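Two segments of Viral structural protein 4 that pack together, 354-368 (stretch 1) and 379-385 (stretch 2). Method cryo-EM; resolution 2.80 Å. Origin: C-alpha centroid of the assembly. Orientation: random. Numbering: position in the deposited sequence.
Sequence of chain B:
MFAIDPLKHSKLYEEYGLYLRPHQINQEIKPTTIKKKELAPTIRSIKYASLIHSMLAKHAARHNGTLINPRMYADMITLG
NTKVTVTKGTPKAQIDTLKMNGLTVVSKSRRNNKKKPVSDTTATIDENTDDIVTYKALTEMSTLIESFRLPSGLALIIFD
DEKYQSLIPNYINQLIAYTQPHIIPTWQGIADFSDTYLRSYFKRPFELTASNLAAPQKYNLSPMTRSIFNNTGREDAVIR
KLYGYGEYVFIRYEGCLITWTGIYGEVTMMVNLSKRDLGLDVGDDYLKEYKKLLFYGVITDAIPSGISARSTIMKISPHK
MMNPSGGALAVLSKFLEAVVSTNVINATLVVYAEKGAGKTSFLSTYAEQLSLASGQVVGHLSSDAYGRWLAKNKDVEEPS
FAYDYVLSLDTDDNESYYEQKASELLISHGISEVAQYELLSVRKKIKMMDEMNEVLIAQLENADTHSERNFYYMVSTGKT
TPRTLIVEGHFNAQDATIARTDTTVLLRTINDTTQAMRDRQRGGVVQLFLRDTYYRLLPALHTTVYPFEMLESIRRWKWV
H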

# COMPACT_ATOMS: atom_id res chain seq x y z
N GLU B 354 -11.72 22.37 24.95
CA GLU B 354 -10.86 23.38 25.55
C GLU B 354 -11.13 23.48 27.04
O GLU B 354 -12.24 23.26 27.52
CB GLU B 354 -11.06 24.74 24.89
CG GLU B 354 -10.48 24.87 23.49
CD GLU B 354 -10.62 26.26 22.93
OE1 GLU B 354 -11.27 27.11 23.58
OE2 GLU B 354 -10.09 26.53 21.83
N LYS B 355 -10.08 23.81 27.77
CA LYS B 355 -10.12 23.91 29.22
C LYS B 355 -10.91 25.15 29.59
O LYS B 355 -10.40 26.27 29.51
CB LYS B 355 -8.69 23.96 29.75
CG LYS B 355 -8.57 23.89 31.24
CD LYS B 355 -7.13 23.78 31.64
CE LYS B 355 -7.02 23.80 33.13
NZ LYS B 355 -7.72 22.63 33.72
N GLY B 356 -12.16 24.97 29.99
CA GLY B 356 -13.01 26.08 30.33
C GLY B 356 -14.36 26.02 29.65
O GLY B 356 -15.17 26.94 29.77
N ALA B 357 -14.62 24.92 28.94
CA ALA B 357 -15.82 24.77 28.14
C ALA B 357 -17.02 24.27 28.92
O ALA B 357 -18.14 24.31 28.41
CB ALA B 357 -15.55 23.84 26.96
N GLY B 358 -16.82 23.79 30.15
CA GLY B 358 -17.91 23.24 30.92
C GLY B 358 -18.33 21.89 30.39
O GLY B 358 -19.52 21.60 30.26
N LYS B 359 -17.35 21.04 30.09
CA LYS B 359 -17.61 19.77 29.43
C LYS B 359 -17.96 18.64 30.38
O LYS B 359 -18.64 17.69 29.97
CB LYS B 359 -16.42 19.37 28.54
CG LYS B 359 -15.13 18.93 29.24
CD LYS B 359 -14.23 20.09 29.62
CE LYS B 359 -12.84 19.62 29.97
NZ LYS B 359 -11.99 20.74 30.45
N THR B 360 -17.54 18.72 31.65
CA THR B 360 -17.92 17.68 32.60
C THR B 360 -19.40 17.77 32.95
O THR B 360 -20.06 16.73 33.10
CB THR B 360 -17.08 17.79 33.87
OG1 THR B 360 -17.31 19.07 34.48
CG2 THR B 360 -15.61 17.66 33.54
N SER B 361 -19.93 18.99 33.04
CA SER B 361 -21.33 19.18 33.37
C SER B 361 -22.24 18.65 32.27
O SER B 361 -23.33 18.13 32.55
CB SER B 361 -21.61 20.66 33.61
OG SER B 361 -22.98 20.89 33.88
N PHE B 362 -21.83 18.76 31.01
CA PHE B 362 -22.62 18.14 29.95
C PHE B 362 -22.42 16.64 29.90
O PHE B 362 -23.39 15.89 29.75
CB PHE B 362 -22.30 18.75 28.59
CG PHE B 362 -22.97 18.03 27.45
CD1 PHE B 362 -24.33 18.10 27.28
CD2 PHE B 362 -22.23 17.25 26.58
CE1 PHE B 362 -24.95 17.42 26.25
CE2 PHE B 362 -22.84 16.57 25.56
CZ PHE B 362 -24.20 16.66 25.39
N LEU B 363 -21.17 16.17 29.99
CA LEU B 363 -20.92 14.75 29.77
C LEU B 363 -21.41 13.88 30.92
O LEU B 363 -21.66 12.69 30.69
CB LEU B 363 -19.44 14.52 29.49
CG LEU B 363 -19.00 14.98 28.11
CD1 LEU B 363 -17.50 14.95 27.96
CD2 LEU B 363 -19.64 14.09 27.06
N SER B 364 -21.63 14.44 32.11
CA SER B 364 -22.30 13.69 33.16
C SER B 364 -23.76 13.39 32.80
O SER B 364 -24.22 12.25 32.93
CB SER B 364 -22.23 14.47 34.47
OG SER B 364 -22.98 15.66 34.39
N THR B 365 -24.48 14.40 32.31
CA THR B 365 -25.85 14.20 31.86
C THR B 365 -25.92 13.30 30.63
O THR B 365 -26.84 12.50 30.49
CB THR B 365 -26.49 15.56 31.59
OG1 THR B 365 -26.39 16.38 32.76
CG2 THR B 365 -27.96 15.43 31.22
N TYR B 366 -24.92 13.42 29.75
CA TYR B 366 -24.83 12.54 28.59
C TYR B 366 -24.66 11.08 29.01
O TYR B 366 -25.29 10.19 28.44
CB TYR B 366 -23.68 12.98 27.69
CG TYR B 366 -23.49 12.15 26.44
CD1 TYR B 366 -24.29 12.34 25.33
CD2 TYR B 366 -22.51 11.17 26.38
CE1 TYR B 366 -24.11 11.58 24.19
CE2 TYR B 366 -22.34 10.40 25.26
CZ TYR B 366 -23.14 10.61 24.17
OH TYR B 366 -22.96 9.84 23.04
N ALA B 367 -23.82 10.84 30.02
CA ALA B 367 -23.61 9.48 30.50
C ALA B 367 -24.86 8.93 31.18
O ALA B 367 -25.18 7.74 31.01
CB ALA B 367 -22.42 9.45 31.46
N GLU B 368 -25.59 9.78 31.91
CA GLU B 368 -26.85 9.35 32.51
C GLU B 368 -27.88 8.99 31.45
O GLU B 368 -28.56 7.95 31.57
CB GLU B 368 -27.40 10.45 33.41
CG GLU B 368 -26.58 10.71 34.65
CD GLU B 368 -27.10 11.88 35.44
OE1 GLU B 368 -28.03 12.56 34.94
OE2 GLU B 368 -26.59 12.13 36.55
N GLY B 379 -19.34 4.50 32.52
CA GLY B 379 -18.34 5.19 33.32
C GLY B 379 -17.91 6.50 32.69
O GLY B 379 -17.91 6.66 31.48
N HIS B 380 -17.51 7.45 33.54
CA HIS B 380 -17.14 8.78 33.07
C HIS B 380 -15.95 9.28 33.88
O HIS B 380 -16.12 9.71 35.03
CB HIS B 380 -18.32 9.73 33.15
CG HIS B 380 -17.99 11.13 32.75
ND1 HIS B 380 -17.69 12.11 33.67
CD2 HIS B 380 -17.86 11.70 31.53
CE1 HIS B 380 -17.42 13.24 33.03
NE2 HIS B 380 -17.51 13.01 31.73
N LEU B 381 -14.77 9.23 33.29
CA LEU B 381 -13.58 9.84 33.87
C LEU B 381 -13.50 11.30 33.44
O LEU B 381 -13.80 11.64 32.29
CB LEU B 381 -12.32 9.11 33.43
CG LEU B 381 -12.11 7.68 33.91
CD1 LEU B 381 -10.87 7.10 33.28
CD2 LEU B 381 -12.01 7.63 35.42
N SER B 382 -13.07 12.15 34.36
CA SER B 382 -12.87 13.56 34.05
C SER B 382 -11.60 13.74 33.24
O SER B 382 -10.85 12.81 32.97
CB SER B 382 -12.81 14.39 35.33
OG SER B 382 -12.52 15.73 35.02
N SER B 383 -11.34 14.99 32.85
CA SER B 383 -10.14 15.28 32.08
C SER B 383 -8.93 15.45 32.98
O SER B 383 -7.80 15.32 32.51
CB SER B 383 -10.36 16.53 31.24
OG SER B 383 -9.35 16.64 30.27
N ASP B 384 -9.15 15.74 34.26
CA ASP B 384 -8.08 15.82 35.25
C ASP B 384 -7.97 14.55 36.07
O ASP B 384 -7.61 14.60 37.25
CB ASP B 384 -8.30 17.02 36.17
CG ASP B 384 -8.09 18.35 35.48
OD1 ASP B 384 -7.27 18.40 34.54
OD2 ASP B 384 -8.73 19.34 35.88
N ALA B 385 -8.28 13.39 35.49
CA ALA B 385 -8.28 12.15 36.26
C ALA B 385 -6.87 11.66 36.55
O ALA B 385 -6.53 11.34 37.69
CB ALA B 385 -9.09 11.08 35.53

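The contact is a small one, 302 Å² counted over both sides, and it is built without a single hydrogen bond between the two segments. A helix, 359–368, runs nearly antiparallel to the strand that includes Gly 379 and His 380, at an angle of 168° and a closest axis approach of 8.9 Å. At that spacing side chains must fill the gap, and one residue contributes more to this than any other.

That residue is His 380, which carries the largest covered area of either segment. Its CA-to-CB bond points toward the helix, and chi1 at 177° (t) with chi2 at -97° extends the imidazole along the helix surface, over the turn formed by Thr 360, Leu 363 and Ser 364. Leu 363 C and Ser 364 N lie over one face of the ring, while Thr 360 O approaches obliquely, 4.4 Å from His 380 CE1. The tightest approach of the contact is from Leu 363 CB to His 380 NE2, at 3.3 Å. Ser 364 N, 4.4 Å from His 380 NE2, is already spent on the helix, donating to Thr 360 O at 2.9 Å. The ring therefore packs against backbone whose polar groups are paired, and NE2 itself finds its hydrogen bond elsewhere in the structure.

Beside the base of this side chain the helix presents a small residue. Ala 367 points toward the strand but ends at its methyl, and its CB sits 4.4 Å from His 380 CB; here the CA atoms of the two residues come within 7.0 Å. One turn earlier, Leu 363 also points toward the strand; with chi1 of -74° (m) and chi2 of 171° (t), Leu 363 makes its closest approach through CB, while CD1 stays 4.2 Å from His 380 NE2. Ser 364, set sideways, adopts chi1 p, which turns its hydroxyl back to the helix: OG donates to Ser 361 O at 3.1 Å.

Beyond the strand the chain stays close through smaller groups. Thr 360 and Ser 382 have CA atoms 6.7 Å apart, the nearest pairing in the register, and Thr 360 CG2 lies 3.9 Å from Ser 382 OG. With chi1 at 61° (p), Thr 360 offers its methyl to this neighbour. Ser 382 OG also accepts a weak hydrogen bond from Asp 384 N, 3.5 Å away.

The two lysines show how long side chains reach a contact that their CA-to-CB bonds do not face. Lys 359 bends early, p then m, before extending, and its CE comes 4.2 Å from Ser 383 CB, an aliphatic touch rather than a polar one. Lys 355 runs straight through three t angles and turns only at chi4, 63° (p). Lys 355 NZ stops 4.1 Å from Asp 384 OD2, too far for a salt bridge; the opposite charges are merely neighbours. Asp 384 occupies an N-cap position, but its side chain makes no capping bond.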